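Local coordinates for protein insect group II chitinase (Ostrinia furnacalis, PDB 5Y2A) that probably hydrolyses the beta-1,4 linkages of chitin, as the second catalytic domain of an insect group II chitinase of glycoside hydrolase family 18, at residues 125-130 and 175-180; 283-288 and 348-353. All coordinates share one frame; numbering follows the deposited sequence.

Contact 1: residues 125-130 and 175-180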
loop_
_atom_site.group_PDB
_atom_site.type_symbol
_atom_site.label_atom_id
_atom_site.label_comp_id
_atom_site.label_asym_id
_atom_site.label_seq_id
_atom_site.Cartn_x
_atom_site.Cartn_y
_atom_site.Cartn_z
ATOM N N GLU A 125 -2.823 8.158 15.040
ATOM C CA GLU A 125 -1.719 8.813 14.346
ATOM C C GLU A 125 -2.265 9.880 13.396
ATOM O O GLU A 125 -2.415 9.629 12.197
ATOM C CB GLU A 125 -0.853 7.764 13.592
ATOM C CG GLU A 125 -0.384 6.615 14.479
ATOM C CD GLU A 125 0.609 5.671 13.812
ATOM O OE1 GLU A 125 1.034 5.932 12.665
ATOM O OE2 GLU A 125 0.968 4.657 14.453
ATOM N N TYR A 126 -2.504 11.095 13.893
ATOM C CA TYR A 126 -2.250 11.562 15.256
ATOM C C TYR A 126 -3.323 12.588 15.594
ATOM O O TYR A 126 -3.990 13.093 14.686
ATOM C CB TYR A 126 -0.868 12.215 15.396
ATOM C CG TYR A 126 0.278 11.297 15.097
ATOM C CD1 TYR A 126 0.768 11.156 13.803
ATOM C CD2 TYR A 126 0.842 10.522 16.099
ATOM C CE1 TYR A 126 1.818 10.287 13.527
ATOM C CE2 TYR A 126 1.871 9.651 15.826
ATOM C CZ TYR A 126 2.358 9.531 14.544
ATOM O OH TYR A 126 3.393 8.654 14.292
ATOM N N PRO A 127 -3.495 12.922 16.879
ATOM C CA PRO A 127 -4.382 14.038 17.222
ATOM C C PRO A 127 -3.970 15.269 16.429
ATOM O O PRO A 127 -2.782 15.569 16.306
ATOM C CB PRO A 127 -4.145 14.222 18.719
ATOM C CG PRO A 127 -3.893 12.799 19.181
ATOM C CD PRO A 127 -2.989 12.251 18.098
ATOM N N LYS A 128 -4.968 15.951 15.852
ATOM C CA LYS A 128 -4.750 17.142 15.042
ATOM C C LYS A 128 -4.060 16.805 13.708
ATOM O O LYS A 128 -4.600 17.062 12.632
ATOM C CB LYS A 128 -3.948 18.211 15.797
ATOM C CG LYS A 128 -3.424 19.326 14.906
ATOM C CD LYS A 128 -4.262 20.582 15.007
ATOM C CE LYS A 128 -3.567 21.755 14.334
ATOM N NZ LYS A 128 -4.306 22.216 13.139
ATOM N N CYS A 129 -2.854 16.222 13.774
ATOM C CA CYS A 129 -2.084 15.888 12.573
ATOM C C CYS A 129 -2.507 14.507 12.064
ATOM O O CYS A 129 -1.770 13.518 12.175
ATOM C CB CYS A 129 -0.590 15.930 12.866
ATOM S SG CYS A 129 0.038 17.499 13.542
ATOM N N TRP A 130 -3.711 14.450 11.504
ATOM C CA TRP A 130 -4.231 13.200 10.967
ATOM C C TRP A 130 -3.303 12.667 9.884
ATOM O O TRP A 130 -3.105 13.321 8.855
ATOM C CB TRP A 130 -5.627 13.390 10.386
ATOM C CG TRP A 130 -6.607 14.084 11.264
ATOM C CD1 TRP A 130 -6.543 14.247 12.616
ATOM C CD2 TRP A 130 -7.828 14.697 10.840
ATOM N NE1 TRP A 130 -7.649 14.936 13.060
ATOM C CE2 TRP A 130 -8.453 15.222 11.987
ATOM C CE3 TRP A 130 -8.453 14.858 9.598
ATOM C CZ2 TRP A 130 -9.669 15.901 11.929
ATOM C CZ3 TRP A 130 -9.664 15.530 9.546
ATOM C CH2 TRP A 130 -10.255 16.043 10.703
ATOM N N ASP A 175 4.117 18.901 19.344
ATOM C CA ASP A 175 3.633 20.228 19.720
ATOM C C ASP A 175 2.156 20.392 19.384
ATOM O O ASP A 175 1.405 21.022 20.134
ATOM C CB ASP A 175 4.452 21.307 19.011
ATOM C CG ASP A 175 5.883 21.372 19.498
ATOM O OD1 ASP A 175 6.155 20.876 20.610
ATOM O OD2 ASP A 175 6.733 21.929 18.766
ATOM N N TYR A 176 1.718 19.808 18.267
ATOM C CA TYR A 176 0.328 19.922 17.851
ATOM C C TYR A 176 -0.603 18.988 18.613
ATOM O O TYR A 176 -1.771 19.331 18.832
ATOM C CB TYR A 176 0.214 19.617 16.360
ATOM C CG TYR A 176 0.524 20.744 15.399
ATOM C CD1 TYR A 176 -0.228 21.916 15.391
ATOM C CD2 TYR A 176 1.555 20.625 14.482
ATOM C CE1 TYR A 176 0.040 22.930 14.487
ATOM C CE2 TYR A 176 1.838 21.635 13.580
ATOM C CZ TYR A 176 1.077 22.788 13.590
ATOM O OH TYR A 176 1.366 23.785 12.685
ATOM N N ALA A 177 -0.132 17.803 19.000
ATOM C CA ALA A 177 -1.035 16.713 19.352
ATOM C C ALA A 177 -1.202 16.483 20.846
ATOM O O ALA A 177 -2.271 16.030 21.266
ATOM C CB ALA A 177 -0.555 15.401 18.709
ATOM N N TYR A 178 -0.185 16.752 21.666
ATOM C CA TYR A 178 -0.129 16.172 23.003
ATOM C C TYR A 178 -0.077 17.229 24.098
ATOM O O TYR A 178 0.766 18.134 24.067
ATOM C CB TYR A 178 1.077 15.237 23.129
ATOM C CG TYR A 178 1.086 14.131 22.097
ATOM C CD1 TYR A 178 -0.006 13.280 21.959
ATOM C CD2 TYR A 178 2.180 13.935 21.271
ATOM C CE1 TYR A 178 -0.007 12.263 21.013
ATOM C CE2 TYR A 178 2.189 12.920 20.321
ATOM C CZ TYR A 178 1.090 12.089 20.204
ATOM O OH TYR A 178 1.099 11.079 19.262
ATOM N N ASN A 179 -0.986 17.097 25.061
ATOM C CA ASN A 179 -0.853 17.693 26.386
ATOM C C ASN A 179 0.047 16.748 27.171
ATOM O O ASN A 179 -0.419 15.824 27.838
ATOM C CB ASN A 179 -2.218 17.860 27.043
ATOM C CG ASN A 179 -2.145 18.527 28.414
ATOM O OD1 ASN A 179 -1.137 18.441 29.116
ATOM N ND2 ASN A 179 -3.228 19.194 28.798
ATOM N N VAL A 180 1.356 16.982 27.078
ATOM C CA VAL A 180 2.320 16.016 27.606
ATOM C C VAL A 180 2.166 15.793 29.107
ATOM O O VAL A 180 2.149 14.628 29.534
ATOM C CB VAL A 180 3.749 16.422 27.204
ATOM C CG1 VAL A 180 4.770 15.550 27.921
ATOM C CG2 VAL A 180 3.911 16.322 25.687
#
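Tyr-176 presents its ring to two neighbours in 125-130, which lie on the same side of it but against different flanks. The CE of Lys-128 rests 3.5 Å from CD1 of Tyr-176, while SG of Cys-129 leans on the other flank, 3.6 Å from CD2 of Tyr-176, an oblique sulfur-aromatic contact. Bends at chi2 (102°) and chi4 carry the lysine chain slantwise across the ring, and its NZ passes on to the carbonyls of Cys-134 and Gly-137. Cys-129 is disulfide-bonded to Cys-134, so the sulfur is a fixed bump. Beside them Ala-177 needs to be small: its CB presses into the hollow of Pro-127, 3.3 Å from the carbonyl O and 3.8 Å from CB of Pro-127, with its other side over the centre of the Tyr-178 ring. That ring reaches back until its OH stands at the edge of the Tyr-126 ring, 3.2 Å from CD2 of Tyr-126; the hydroxyl accepts from Ser-168 N. An alanine in place of Tyr-176 would probably open a gap beside the disulfide and leave the lysine methylenes freer to move. The family 18 signature DGLDLDWE runs along barrel strand 119-123 into this loop, ending at Glu-125, and helix 171-177 follows the next barrel strand. The lysine ammonium and the Tyr-178 hydroxyl find partners outside the two segments, which implies that the segments are joined by shape and dispersion.

Contact 2: residues 283-288 and 348-353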
loop_
_atom_site.group_PDB
_atom_site.type_symbol
_atom_site.label_atom_id
_atom_site.label_comp_id
_atom_site.label_asym_id
_atom_site.label_seq_id
_atom_site.Cartn_x
_atom_site.Cartn_y
_atom_site.Cartn_z
ATOM N N SER A 283 11.905 -6.584 6.687
ATOM C CA SER A 283 12.076 -7.082 8.045
ATOM C C SER A 283 13.556 -7.272 8.345
ATOM O O SER A 283 14.392 -7.369 7.440
ATOM C CB SER A 283 11.343 -8.413 8.232
ATOM O OG SER A 283 12.001 -9.452 7.513
ATOM N N PHE A 284 13.880 -7.333 9.636
ATOM C CA PHE A 284 15.264 -7.593 10.011
ATOM C C PHE A 284 15.755 -8.906 9.414
ATOM O O PHE A 284 16.894 -8.986 8.942
ATOM C CB PHE A 284 15.427 -7.606 11.533
ATOM C CG PHE A 284 16.862 -7.803 11.977
ATOM C CD1 PHE A 284 17.846 -6.890 11.613
ATOM C CD2 PHE A 284 17.226 -8.911 12.727
ATOM C CE1 PHE A 284 19.164 -7.070 12.006
ATOM C CE2 PHE A 284 18.549 -9.096 13.126
ATOM C CZ PHE A 284 19.516 -8.174 12.762
ATOM N N TYR A 285 14.907 -9.944 9.403
ATOM C CA TYR A 285 15.362 -11.223 8.868
ATOM C C TYR A 285 15.539 -11.170 7.352
ATOM O O TYR A 285 16.430 -11.839 6.814
ATOM C CB TYR A 285 14.419 -12.363 9.284
ATOM C CG TYR A 285 12.976 -12.290 8.817
ATOM C CD1 TYR A 285 12.613 -12.715 7.540
ATOM C CD2 TYR A 285 11.972 -11.853 9.672
ATOM C CE1 TYR A 285 11.284 -12.667 7.116
ATOM C CE2 TYR A 285 10.642 -11.805 9.259
ATOM C CZ TYR A 285 10.309 -12.221 7.980
ATOM O OH TYR A 285 8.991 -12.179 7.566
ATOM N N GLU A 286 14.725 -10.375 6.646
ATOM C CA GLU A 286 14.964 -10.185 5.215
ATOM C C GLU A 286 16.284 -9.458 4.973
ATOM O O GLU A 286 16.974 -9.713 3.979
ATOM C CB GLU A 286 13.795 -9.419 4.585
ATOM C CG GLU A 286 12.516 -10.245 4.481
ATOM C CD GLU A 286 11.297 -9.429 4.064
ATOM O OE1 GLU A 286 11.152 -8.266 4.505
ATOM O OE2 GLU A 286 10.465 -9.965 3.301
ATOM N N ILE A 287 16.648 -8.543 5.866
ATOM C CA ILE A 287 17.939 -7.873 5.748
ATOM C C ILE A 287 19.072 -8.858 6.008
ATOM O O ILE A 287 20.115 -8.819 5.342
ATOM C CB ILE A 287 17.986 -6.670 6.704
ATOM C CG1 ILE A 287 16.950 -5.623 6.288
ATOM C CG2 ILE A 287 19.382 -6.064 6.757
ATOM C CD1 ILE A 287 16.718 -4.578 7.344
ATOM N N CYS A 288 18.890 -9.755 6.981
ATOM C CA CYS A 288 19.896 -10.778 7.256
ATOM C C CYS A 288 20.136 -11.648 6.032
ATOM O O CYS A 288 21.284 -11.925 5.666
ATOM C CB CYS A 288 19.454 -11.642 8.439
ATOM S SG CYS A 288 19.747 -10.888 10.042
ATOM N N ASP A 348 11.486 -9.303 13.804
ATOM C CA ASP A 348 12.693 -9.923 14.336
ATOM C C ASP A 348 12.932 -11.249 13.619
ATOM O O ASP A 348 12.038 -11.803 12.980
ATOM C CB ASP A 348 12.513 -10.160 15.843
ATOM C CG ASP A 348 13.825 -10.283 16.621
ATOM O OD1 ASP A 348 14.928 -10.309 16.036
ATOM O OD2 ASP A 348 13.732 -10.370 17.863
ATOM N N ASP A 349 14.147 -11.781 13.743
ATOM C CA ASP A 349 14.416 -13.130 13.240
ATOM C C ASP A 349 13.883 -14.138 14.260
ATOM O O ASP A 349 14.631 -14.849 14.935
ATOM C CB ASP A 349 15.902 -13.332 12.970
ATOM C CG ASP A 349 16.194 -14.651 12.271
ATOM O OD1 ASP A 349 15.288 -15.176 11.592
ATOM O OD2 ASP A 349 17.330 -15.161 12.385
ATOM N N PHE A 350 12.548 -14.183 14.366
ATOM C CA PHE A 350 11.918 -14.943 15.445
ATOM C C PHE A 350 12.120 -16.449 15.278
ATOM O O PHE A 350 12.103 -17.184 16.272
ATOM C CB PHE A 350 10.425 -14.592 15.553
ATOM C CG PHE A 350 9.595 -15.012 14.360
ATOM C CD1 PHE A 350 9.510 -14.211 13.233
ATOM C CD2 PHE A 350 8.867 -16.196 14.387
ATOM C CE1 PHE A 350 8.737 -14.601 12.133
ATOM C CE2 PHE A 350 8.095 -16.593 13.300
ATOM C CZ PHE A 350 8.029 -15.793 12.171
ATOM N N THR A 351 12.334 -16.930 14.051
ATOM C CA THR A 351 12.638 -18.347 13.871
ATOM C C THR A 351 14.107 -18.664 14.102
ATOM O O THR A 351 14.451 -19.835 14.311
ATOM C CB THR A 351 12.247 -18.827 12.467
ATOM O OG1 THR A 351 13.123 -18.248 11.491
ATOM C CG2 THR A 351 10.809 -18.464 12.143
ATOM N N GLY A 352 14.976 -17.660 14.066
ATOM C CA GLY A 352 16.404 -17.882 14.143
ATOM C C GLY A 352 17.052 -18.382 12.867
ATOM O O GLY A 352 18.278 -18.561 12.848
ATOM N N LYS A 353 16.280 -18.588 11.797
ATOM C CA LYS A 353 16.786 -19.243 10.595
ATOM C C LYS A 353 17.522 -18.305 9.646
ATOM O O LYS A 353 18.226 -18.788 8.751
ATOM C CB LYS A 353 15.634 -19.911 9.832
ATOM C CG LYS A 353 14.940 -21.054 10.570
ATOM C CD LYS A 353 13.806 -21.625 9.720
ATOM C CE LYS A 353 13.283 -22.946 10.268
ATOM N NZ LYS A 353 12.582 -22.789 11.569
#
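Tyr-285 lays its ring edge against the opposite loop, CD2 of Tyr-285 standing 3.3 Å from the carbonyl O of Asp-348. Its CG sits between the backbone N and the carbonyl carbon (chi1 62°), which turns the ring back over Ser-283, whose OG lies 3.0 Å above the ring centre. OD1 of Asp-349 comes to 3.7 Å from CB of Tyr-285, and CE2 of Tyr-285 makes a loose apolar contact, 4.4 Å, with CE1 of Phe-350. The edge of Phe-284 approaches the backbone N of Asp-349 loosely, CD2 of Phe-284 at 4.3 Å. The aspartates suit a loop with backbone N-H groups to satisfy: Asp-348 accepts from Leu-362 N and Leu-363 N, opening helix 361-371, and Asp-349 OD2 from Tyr-354 N and Cys-355 N. Ser-283 and Glu-286 form a capping box: Ser-283 OG takes the N-H of Glu-286 (3.0 Å), and Ser-283 N donates to Glu-286 OE1 on the anti side (2.9 Å). The Cys-288 to Cys-355 disulfide fastens the same neighbourhood. Helix 284-292 comes in sequence between strands 241-254 and 339-343, consistent with the alpha+beta insertion of many chitinases, and meets the loop leaving the last strand of the family 18 (beta/alpha)8, or TIM, barrel.

Both contacts are buried, yet neither is central: the centre of each lies about 17 Å from the centre of the chain, on opposite sides of it, and their nearest atoms are about 17 Å apart. They share no helix or strand. Contact 1 joins segments that follow two neighbouring barrel strands, whereas contact 2 brings a helix that comes in sequence between the last two barrel strands against the loop that follows the final one. Each includes one disulfide cysteine, but in contact 1 the sulfur meets a ring of the other segment, in contact 2 a ring of its own helix. Apolar bulk dominates 125-130 with 175-180; carboxylates and a backbone carbonyl beside aromatic rings mark 283-288 with 348-353.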